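Local coordinates for protein pilin (PDB 3GLD) that forms the backbone of the pilus as subunits stacked head to tail and covalently joined, serving bacterial adhesion to host cells, aggregation and biofilm formation, at residues 191-204 with 223-237. The protein carries 2 engineered substitutions. Sequence-based numbering, arbitrary orientation.
Sequences YKASEKVMIEKTTK and TLKDGESIKVTNLPV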
ATOM      1  N   TYR A 191      -4.484   0.156  -9.911  1.00 26.54           N
ATOM      2  CA  TYR A 191      -3.325   0.541 -10.704  1.00 26.75           C
ATOM      3  C   TYR A 191      -3.748   0.715 -12.162  1.00 27.29           C
ATOM      4  O   TYR A 191      -4.093  -0.258 -12.836  1.00 26.75           O
ATOM      5  CB  TYR A 191      -2.229  -0.544 -10.565  1.00 26.55           C
ATOM      6  CG  TYR A 191      -1.845  -0.780  -9.125  1.00 25.62           C
ATOM      7  CD1 TYR A 191      -1.064   0.150  -8.434  1.00 24.97           C
ATOM      8  CD2 TYR A 191      -2.284  -1.915  -8.445  1.00 23.45           C
ATOM      9  CE1 TYR A 191      -0.738  -0.047  -7.083  1.00 24.85           C
ATOM     10  CE2 TYR A 191      -1.971  -2.112  -7.116  1.00 25.86           C
ATOM     11  CZ  TYR A 191      -1.195  -1.178  -6.444  1.00 24.78           C
ATOM     12  OH  TYR A 191      -0.861  -1.382  -5.135  1.00 25.17           O
ATOM     13  N   LYS A 192      -3.731   1.957 -12.638  1.00 27.96           N
ATOM     14  CA  LYS A 192      -4.349   2.292 -13.920  1.00 29.17           C
ATOM     15  C   LYS A 192      -3.410   2.081 -15.080  1.00 28.78           C
ATOM     16  O   LYS A 192      -2.195   1.975 -14.897  1.00 28.91           O
ATOM     17  CB  LYS A 192      -4.845   3.746 -13.925  1.00 29.40           C
ATOM     18  CG  LYS A 192      -5.945   4.038 -12.902  1.00 33.50           C
ATOM     19  CD  LYS A 192      -7.292   3.436 -13.311  1.00 38.54           C
ATOM     20  CE  LYS A 192      -8.428   4.011 -12.448  1.00 41.58           C
ATOM     21  NZ  LYS A 192      -9.787   3.622 -12.956  1.00 42.70           N
ATOM     22  N   ALA A 193      -3.979   2.048 -16.274  1.00 29.50           N
ATOM     23  CA  ALA A 193      -3.201   1.931 -17.496  1.00 29.86           C
ATOM     24  C   ALA A 193      -2.138   3.020 -17.520  1.00 30.64           C
ATOM     25  O   ALA A 193      -2.359   4.129 -17.014  1.00 30.62           O
ATOM     26  CB  ALA A 193      -4.099   2.032 -18.698  1.00 29.79           C
ATOM     27  N   SER A 194      -0.971   2.677 -18.065  1.00 31.13           N
ATOM     28  CA  SER A 194       0.137   3.612 -18.272  1.00 31.68           C
ATOM     29  C   SER A 194       1.010   3.886 -17.060  1.00 31.75           C
ATOM     30  O   SER A 194       2.087   4.463 -17.221  1.00 31.90           O
ATOM     31  CB  SER A 194      -0.339   4.932 -18.905  1.00 32.18           C
ATOM     32  OG  SER A 194      -0.438   4.771 -20.307  1.00 34.67           O
ATOM     33  N   GLU A 195       0.568   3.484 -15.856  1.00 31.21           N
ATOM     34  CA  GLU A 195       1.466   3.431 -14.698  1.00 30.64           C
ATOM     35  C   GLU A 195       2.703   2.607 -15.065  1.00 29.18           C
ATOM     36  O   GLU A 195       2.585   1.638 -15.769  1.00 29.11           O
ATOM     37  CB  GLU A 195       0.775   2.792 -13.490  1.00 31.36           C
ATOM     38  CG  GLU A 195      -0.154   3.742 -12.750  1.00 33.92           C
ATOM     39  CD  GLU A 195       0.602   4.905 -12.122  1.00 37.74           C
ATOM     40  OE1 GLU A 195       1.435   4.653 -11.214  1.00 39.34           O
ATOM     41  OE2 GLU A 195       0.359   6.068 -12.540  1.00 37.27           O
ATOM     42  N   LYS A 196       3.874   3.008 -14.588  1.00 28.82           N
ATOM     43  CA  LYS A 196       5.144   2.326 -14.898  1.00 28.54           C
ATOM     44  C   LYS A 196       5.595   1.391 -13.791  1.00 28.08           C
ATOM     45  O   LYS A 196       5.451   1.707 -12.604  1.00 27.62           O
ATOM     46  CB  LYS A 196       6.278   3.341 -15.146  1.00 28.10           C
ATOM     47  CG  LYS A 196       6.022   4.392 -16.265  1.00 30.89           C
ATOM     48  CD  LYS A 196       6.125   3.829 -17.649  1.00 33.33           C
ATOM     49  CE  LYS A 196       6.028   4.949 -18.718  1.00 35.30           C
ATOM     50  NZ  LYS A 196       4.611   5.234 -19.126  1.00 36.38           N
ATOM     51  N   VAL A 197       6.164   0.250 -14.190  1.00 27.56           N
ATOM     52  CA  VAL A 197       6.882  -0.625 -13.274  1.00 26.72           C
ATOM     53  C   VAL A 197       8.324  -0.804 -13.738  1.00 26.40           C
ATOM     54  O   VAL A 197       8.620  -0.740 -14.956  1.00 26.82           O
ATOM     55  CB  VAL A 197       6.220  -2.028 -13.101  1.00 27.39           C
ATOM     56  CG1 VAL A 197       4.771  -1.886 -12.636  1.00 28.80           C
ATOM     57  CG2 VAL A 197       6.314  -2.849 -14.369  1.00 26.67           C
ATOM     58  N   MET A 198       9.208  -1.026 -12.774  1.00 24.95           N
ATOM     59  CA  MET A 198      10.623  -1.097 -13.032  1.00 25.70           C
ATOM     60  C   MET A 198      11.021  -2.527 -13.385  1.00 25.78           C
ATOM     61  O   MET A 198      10.611  -3.480 -12.715  1.00 24.84           O
ATOM     62  CB  MET A 198      11.411  -0.654 -11.817  1.00 25.47           C
ATOM     63  CG  MET A 198      11.100   0.770 -11.385  1.00 28.31           C
ATOM     64  SD  MET A 198      11.742   1.125  -9.743  1.00 32.42           S
ATOM     65  CE  MET A 198      13.493   1.342 -10.034  1.00 30.73           C
ATOM     66  N   ILE A 199      11.844  -2.646 -14.422  1.00 25.35           N
ATOM     67  CA  ILE A 199      12.345  -3.935 -14.888  1.00 25.94           C
ATOM     68  C   ILE A 199      13.872  -3.912 -14.955  1.00 26.52           C
ATOM     69  O   ILE A 199      14.454  -2.956 -15.492  1.00 26.43           O
ATOM     70  CB  ILE A 199      11.719  -4.291 -16.249  1.00 25.60           C
ATOM     71  CG1 ILE A 199      10.222  -4.551 -16.045  1.00 25.05           C
ATOM     72  CG2 ILE A 199      12.413  -5.547 -16.882  1.00 26.38           C
ATOM     73  CD1 ILE A 199       9.462  -4.897 -17.279  1.00 24.91           C
ATOM     74  N   GLU A 200      14.507  -4.946 -14.402  1.00 26.06           N
ATOM     75  CA  GLU A 200      15.959  -5.117 -14.454  1.00 27.80           C
ATOM     76  C   GLU A 200      16.277  -6.357 -15.270  1.00 27.31           C
ATOM     77  O   GLU A 200      15.735  -7.406 -14.980  1.00 27.37           O
ATOM     78  CB  GLU A 200      16.567  -5.318 -13.056  1.00 28.03           C
ATOM     79  CG  GLU A 200      16.605  -4.086 -12.170  1.00 34.10           C
ATOM     80  CD  GLU A 200      17.296  -4.347 -10.817  1.00 40.07           C
ATOM     81  OE1 GLU A 200      17.722  -5.502 -10.554  1.00 41.37           O
ATOM     82  OE2 GLU A 200      17.400  -3.392 -10.014  1.00 42.36           O
ATOM     83  N   LYS A 201      17.141  -6.224 -16.284  1.00 27.21           N
ATOM     84  CA  LYS A 201      17.596  -7.354 -17.085  1.00 26.47           C
ATOM     85  C   LYS A 201      19.024  -7.697 -16.712  1.00 26.56           C
ATOM     86  O   LYS A 201      19.895  -6.818 -16.708  1.00 26.34           O
ATOM     87  CB  LYS A 201      17.494  -7.061 -18.601  1.00 27.43           C
ATOM     88  CG  LYS A 201      18.029  -8.216 -19.467  1.00 27.39           C
ATOM     89  CD  LYS A 201      17.707  -8.042 -20.958  1.00 29.01           C
ATOM     90  CE  LYS A 201      18.572  -8.992 -21.774  1.00 29.24           C
ATOM     91  NZ  LYS A 201      18.214  -9.047 -23.214  1.00 27.97           N
ATOM     92  N   THR A 202      19.258  -8.976 -16.399  1.00 27.05           N
ATOM     93  CA  THR A 202      20.583  -9.479 -16.022  1.00 28.58           C
ATOM     94  C   THR A 202      21.133 -10.405 -17.111  1.00 30.26           C
ATOM     95  O   THR A 202      20.432 -11.293 -17.587  1.00 29.36           O
ATOM     96  CB  THR A 202      20.519 -10.213 -14.663  1.00 28.94           C
ATOM     97  OG1 THR A 202      19.990  -9.310 -13.685  1.00 26.91           O
ATOM     98  CG2 THR A 202      21.897 -10.702 -14.204  1.00 28.92           C
ATOM     99  N   THR A 203      22.377 -10.149 -17.509  1.00 32.42           N
ATOM    100  CA  THR A 203      23.086 -10.946 -18.499  1.00 34.93           C
ATOM    101  C   THR A 203      24.305 -11.546 -17.830  1.00 36.48           C
ATOM    102  O   THR A 203      24.790 -11.046 -16.812  1.00 36.99           O
ATOM    103  CB  THR A 203      23.534 -10.094 -19.718  1.00 35.08           C
ATOM    104  OG1 THR A 203      24.414  -9.045 -19.281  1.00 35.90           O
ATOM    105  CG2 THR A 203      22.333  -9.478 -20.422  1.00 34.79           C
ATOM    106  N   LYS A 204      24.786 -12.650 -18.378  1.00 38.62           N
ATOM    107  CA  LYS A 204      26.009 -13.252 -17.886  1.00 40.51           C
ATOM    108  C   LYS A 204      27.148 -12.253 -18.129  1.00 41.21           C
ATOM    109  O   LYS A 204      27.142 -11.516 -19.118  1.00 40.98           O
ATOM    110  CB  LYS A 204      26.237 -14.581 -18.609  1.00 41.20           C
ATOM    111  CG  LYS A 204      24.935 -15.379 -18.788  1.00 43.08           C
ATOM    112  CD  LYS A 204      25.117 -16.752 -19.422  1.00 45.88           C
ATOM    113  CE  LYS A 204      25.655 -17.770 -18.420  1.00 48.18           C
ATOM    114  NZ  LYS A 204      25.042 -19.124 -18.602  1.00 49.98           N
ATOM    115  N   THR A 223      14.140  -9.754 -24.695  1.00 25.11           N
ATOM    116  CA  THR A 223      14.826 -10.939 -25.182  1.00 24.61           C
ATOM    117  C   THR A 223      15.704 -11.497 -24.093  1.00 23.84           C
ATOM    118  O   THR A 223      16.233 -10.749 -23.270  1.00 24.68           O
ATOM    119  CB  THR A 223      15.714 -10.642 -26.438  1.00 24.52           C
ATOM    120  OG1 THR A 223      16.754  -9.716 -26.086  1.00 27.01           O
ATOM    121  CG2 THR A 223      14.908 -10.050 -27.571  1.00 25.01           C
ATOM    122  N   LEU A 224      15.887 -12.810 -24.105  1.00 22.66           N
ATOM    123  CA  LEU A 224      16.809 -13.464 -23.182  1.00 22.81           C
ATOM    124  C   LEU A 224      17.590 -14.573 -23.893  1.00 22.82           C
ATOM    125  O   LEU A 224      17.019 -15.337 -24.657  1.00 22.32           O
ATOM    126  CB  LEU A 224      16.052 -14.097 -22.001  1.00 22.37           C
ATOM    127  CG  LEU A 224      15.248 -13.212 -21.026  1.00 21.58           C
ATOM    128  CD1 LEU A 224      14.382 -14.028 -20.096  1.00 21.65           C
ATOM    129  CD2 LEU A 224      16.192 -12.367 -20.257  1.00 17.32           C
ATOM    130  N   LYS A 225      18.880 -14.669 -23.598  1.00 22.92           N
ATOM    131  CA  LYS A 225      19.645 -15.866 -23.923  1.00 23.08           C
ATOM    132  C   LYS A 225      19.603 -16.838 -22.731  1.00 23.78           C
ATOM    133  O   LYS A 225      19.135 -16.480 -21.644  1.00 23.41           O
ATOM    134  CB  LYS A 225      21.110 -15.510 -24.232  1.00 22.60           C
ATOM    135  CG  LYS A 225      21.324 -14.449 -25.327  1.00 23.33           C
ATOM    136  CD  LYS A 225      22.836 -14.086 -25.411  1.00 25.70           C
ATOM    137  CE  LYS A 225      23.187 -13.129 -26.558  1.00 29.46           C
ATOM    138  NZ  LYS A 225      22.600 -11.769 -26.373  1.00 31.59           N
ATOM    139  N   ASP A 226      20.090 -18.070 -22.937  1.00 23.55           N
ATOM    140  CA  ASP A 226      20.311 -18.997 -21.832  1.00 23.75           C
ATOM    141  C   ASP A 226      20.987 -18.307 -20.646  1.00 23.66           C
ATOM    142  O   ASP A 226      21.970 -17.580 -20.831  1.00 23.78           O
ATOM    143  CB  ASP A 226      21.217 -20.152 -22.297  1.00 23.60           C
ATOM    144  CG  ASP A 226      21.554 -21.109 -21.174  1.00 23.27           C
ATOM    145  OD1 ASP A 226      20.636 -21.808 -20.707  1.00 22.93           O
ATOM    146  OD2 ASP A 226      22.736 -21.161 -20.758  1.00 26.69           O
ATOM    147  N   GLY A 227      20.500 -18.575 -19.428  1.00 22.85           N
ATOM    148  CA  GLY A 227      21.132 -18.026 -18.242  1.00 23.36           C
ATOM    149  C   GLY A 227      20.876 -16.532 -17.990  1.00 23.68           C
ATOM    150  O   GLY A 227      21.440 -15.950 -17.070  1.00 24.70           O
ATOM    151  N   GLU A 228      20.020 -15.908 -18.780  1.00 23.42           N
ATOM    152  CA  GLU A 228      19.697 -14.494 -18.537  1.00 23.31           C
ATOM    153  C   GLU A 228      18.318 -14.378 -17.898  1.00 23.48           C
ATOM    154  O   GLU A 228      17.525 -15.333 -17.941  1.00 22.29           O
ATOM    155  CB  GLU A 228      19.762 -13.697 -19.855  1.00 23.25           C
ATOM    156  CG  GLU A 228      21.162 -13.678 -20.453  1.00 23.67           C
ATOM    157  CD  GLU A 228      21.293 -12.820 -21.716  1.00 24.74           C
ATOM    158  OE1 GLU A 228      20.277 -12.516 -22.386  1.00 25.43           O
ATOM    159  OE2 GLU A 228      22.434 -12.436 -22.014  1.00 26.41           O
ATOM    160  N   SER A 229      18.016 -13.213 -17.310  1.00 22.37           N
ATOM    161  CA  SER A 229      16.692 -13.026 -16.768  1.00 22.48           C
ATOM    162  C   SER A 229      16.285 -11.546 -16.772  1.00 21.76           C
ATOM    163  O   SER A 229      17.140 -10.650 -16.826  1.00 20.51           O
ATOM    164  CB  SER A 229      16.628 -13.588 -15.329  1.00 22.52           C
ATOM    165  OG  SER A 229      17.495 -12.845 -14.454  1.00 24.17           O
ATOM    166  N   ILE A 230      14.976 -11.315 -16.724  1.00 21.81           N
ATOM    167  CA  ILE A 230      14.446 -10.021 -16.316  1.00 22.20           C
ATOM    168  C   ILE A 230      13.728 -10.195 -14.967  1.00 23.12           C
ATOM    169  O   ILE A 230      13.343 -11.317 -14.608  1.00 22.40           O
ATOM    170  CB  ILE A 230      13.482  -9.385 -17.343  1.00 22.21           C
ATOM    171  CG1 ILE A 230      12.213 -10.225 -17.547  1.00 21.79           C
ATOM    172  CG2 ILE A 230      14.212  -9.087 -18.672  1.00 21.91           C
ATOM    173  CD1 ILE A 230      11.032  -9.395 -18.022  1.00 26.27           C
ATOM    174  N   LYS A 231      13.555  -9.083 -14.253  1.00 22.63           N
ATOM    175  CA  LYS A 231      12.869  -9.064 -12.978  1.00 23.12           C
ATOM    176  C   LYS A 231      12.102  -7.732 -12.888  1.00 23.09           C
ATOM    177  O   LYS A 231      12.708  -6.651 -12.932  1.00 22.39           O
ATOM    178  CB  LYS A 231      13.865  -9.178 -11.821  1.00 22.99           C
ATOM    179  CG  LYS A 231      13.179  -9.434 -10.445  1.00 25.75           C
ATOM    180  CD  LYS A 231      14.070  -9.104  -9.269  1.00 29.38           C
ATOM    181  CE  LYS A 231      15.282  -9.990  -9.198  1.00 34.75           C
ATOM    182  NZ  LYS A 231      15.940  -9.910  -7.852  1.00 35.10           N
ATOM    183  N   VAL A 232      10.782  -7.834 -12.802  1.00 22.59           N
ATOM    184  CA  VAL A 232       9.930  -6.707 -12.477  1.00 23.50           C
ATOM    185  C   VAL A 232      10.118  -6.518 -10.957  1.00 23.44           C
ATOM    186  O   VAL A 232       9.708  -7.366 -10.164  1.00 22.92           O
ATOM    187  CB  VAL A 232       8.471  -7.015 -12.843  1.00 23.08           C
ATOM    188  CG1 VAL A 232       7.549  -5.804 -12.545  1.00 24.60           C
ATOM    189  CG2 VAL A 232       8.363  -7.395 -14.298  1.00 24.21           C
ATOM    190  N   THR A 233      10.815  -5.458 -10.567  1.00 23.54           N
ATOM    191  CA  THR A 233      11.242  -5.318  -9.172  1.00 24.27           C
ATOM    192  C   THR A 233      10.205  -4.684  -8.231  1.00 24.02           C
ATOM    193  O   THR A 233      10.350  -4.777  -7.011  1.00 24.05           O
ATOM    194  CB  THR A 233      12.551  -4.506  -9.049  1.00 24.36           C
ATOM    195  OG1 THR A 233      12.332  -3.164  -9.515  1.00 26.44           O
ATOM    196  CG2 THR A 233      13.634  -5.140  -9.869  1.00 24.65           C
ATOM    197  N   ASN A 234       9.181  -4.048  -8.789  1.00 23.66           N
ATOM    198  CA  ASN A 234       8.108  -3.432  -7.971  1.00 23.51           C
ATOM    199  C   ASN A 234       6.711  -3.783  -8.483  1.00 24.00           C
ATOM    200  O   ASN A 234       5.854  -2.925  -8.611  1.00 24.61           O
ATOM    201  CB  ASN A 234       8.307  -1.913  -7.843  1.00 22.99           C
ATOM    202  CG  ASN A 234       8.232  -1.175  -9.176  1.00 24.23           C
ATOM    203  OD1 ASN A 234       8.316  -1.778 -10.241  1.00 24.61           O
ATOM    204  ND2 ASN A 234       8.065   0.160  -9.110  1.00 22.88           N
ATOM    205  N   LEU A 235       6.496  -5.051  -8.834  1.00 24.19           N
ATOM    206  CA  LEU A 235       5.179  -5.507  -9.278  1.00 23.85           C
ATOM    207  C   LEU A 235       4.176  -5.402  -8.124  1.00 24.09           C
ATOM    208  O   LEU A 235       4.388  -5.990  -7.074  1.00 23.70           O
ATOM    209  CB  LEU A 235       5.261  -6.961  -9.747  1.00 23.81           C
ATOM    210  CG  LEU A 235       3.985  -7.609 -10.302  1.00 24.38           C
ATOM    211  CD1 LEU A 235       3.539  -6.924 -11.568  1.00 24.64           C
ATOM    212  CD2 LEU A 235       4.234  -9.090 -10.555  1.00 25.46           C
ATOM    213  N   PRO A 236       3.076  -4.648  -8.313  1.00 24.39           N
ATOM    214  CA  PRO A 236       2.138  -4.647  -7.194  1.00 24.40           C
ATOM    215  C   PRO A 236       1.407  -5.976  -6.991  1.00 24.20           C
ATOM    216  O   PRO A 236       1.229  -6.759  -7.937  1.00 23.53           O
ATOM    217  CB  PRO A 236       1.146  -3.526  -7.547  1.00 24.04           C
ATOM    218  CG  PRO A 236       1.790  -2.738  -8.661  1.00 25.04           C
ATOM    219  CD  PRO A 236       2.697  -3.698  -9.374  1.00 24.21           C
ATOM    220  N   VAL A 237       0.964  -6.211  -5.751  1.00 23.81           N
ATOM    221  CA  VAL A 237       0.096  -7.342  -5.443  1.00 23.40           C
ATOM    222  C   VAL A 237      -1.284  -7.156  -6.075  1.00 23.51           C
ATOM    223  O   VAL A 237      -1.804  -6.032  -6.136  1.00 23.14           O
ATOM    224  CB  VAL A 237      -0.065  -7.521  -3.895  1.00 23.59           C
ATOM    225  CG1 VAL A 237      -0.965  -8.725  -3.577  1.00 24.72           C
ATOM    226  CG2 VAL A 237       1.283  -7.726  -3.228  1.00 23.99           C
TER
HETATM  227  O   HOH W   1      -1.278  -3.873  -4.200  1.00 30.29           O
HETATM  228  O   HOH W   2       7.718   2.123 -11.244  1.00 26.22           O
HETATM  229  O   HOH W   3      14.572  -2.014 -10.568  1.00 32.41           O
HETATM  230  O   HOH W   4      15.617  -7.285 -23.696  1.00 27.08           O
HETATM  231  O   HOH W   5      24.972 -19.861 -21.327  1.00 34.70           O
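K201 reaches from strand 196-202 to the carbonyl of T223 at one end of this antiparallel pairing, while N234 grips the strand's backbone near the other. The K201 chain is extended throughout, with CG anti to the backbone N (chi1 177°); its shaft passes I230 CG2, and NZ lands 2.6 Å from T223 O, above the carbonyl plane. E228 OE1, 4.1 Å from K201 NZ, may add electrostatic attraction; the same oxygen accepts K225 N across the type II turn 225-228. E200 and K231 exchange two backbone bonds on the N234 side of K201, T202 and S229 on its other side. Where the partner chain turns a corner, N234 OD1 replaces a backbone acceptor and takes M198 N at 2.8 Å, nearly straight at 167°, the amide crossing the M198 side chain at about a right angle. On the inner face I199 CG1 meets V232 CG2 at 3.8 Å, and V197 CG2 meets V232 CG1. Farther on, P236 CB sits over one face of the Y191 ring in a CH-pi contact. Within this all-beta DUF7601 domain (transthyretin clan), strand 210-215 pairs with the other edge of 196-202, strand 151-169 lies beside 229-236, and V197 and L235 pack on L185 of strand 179-185.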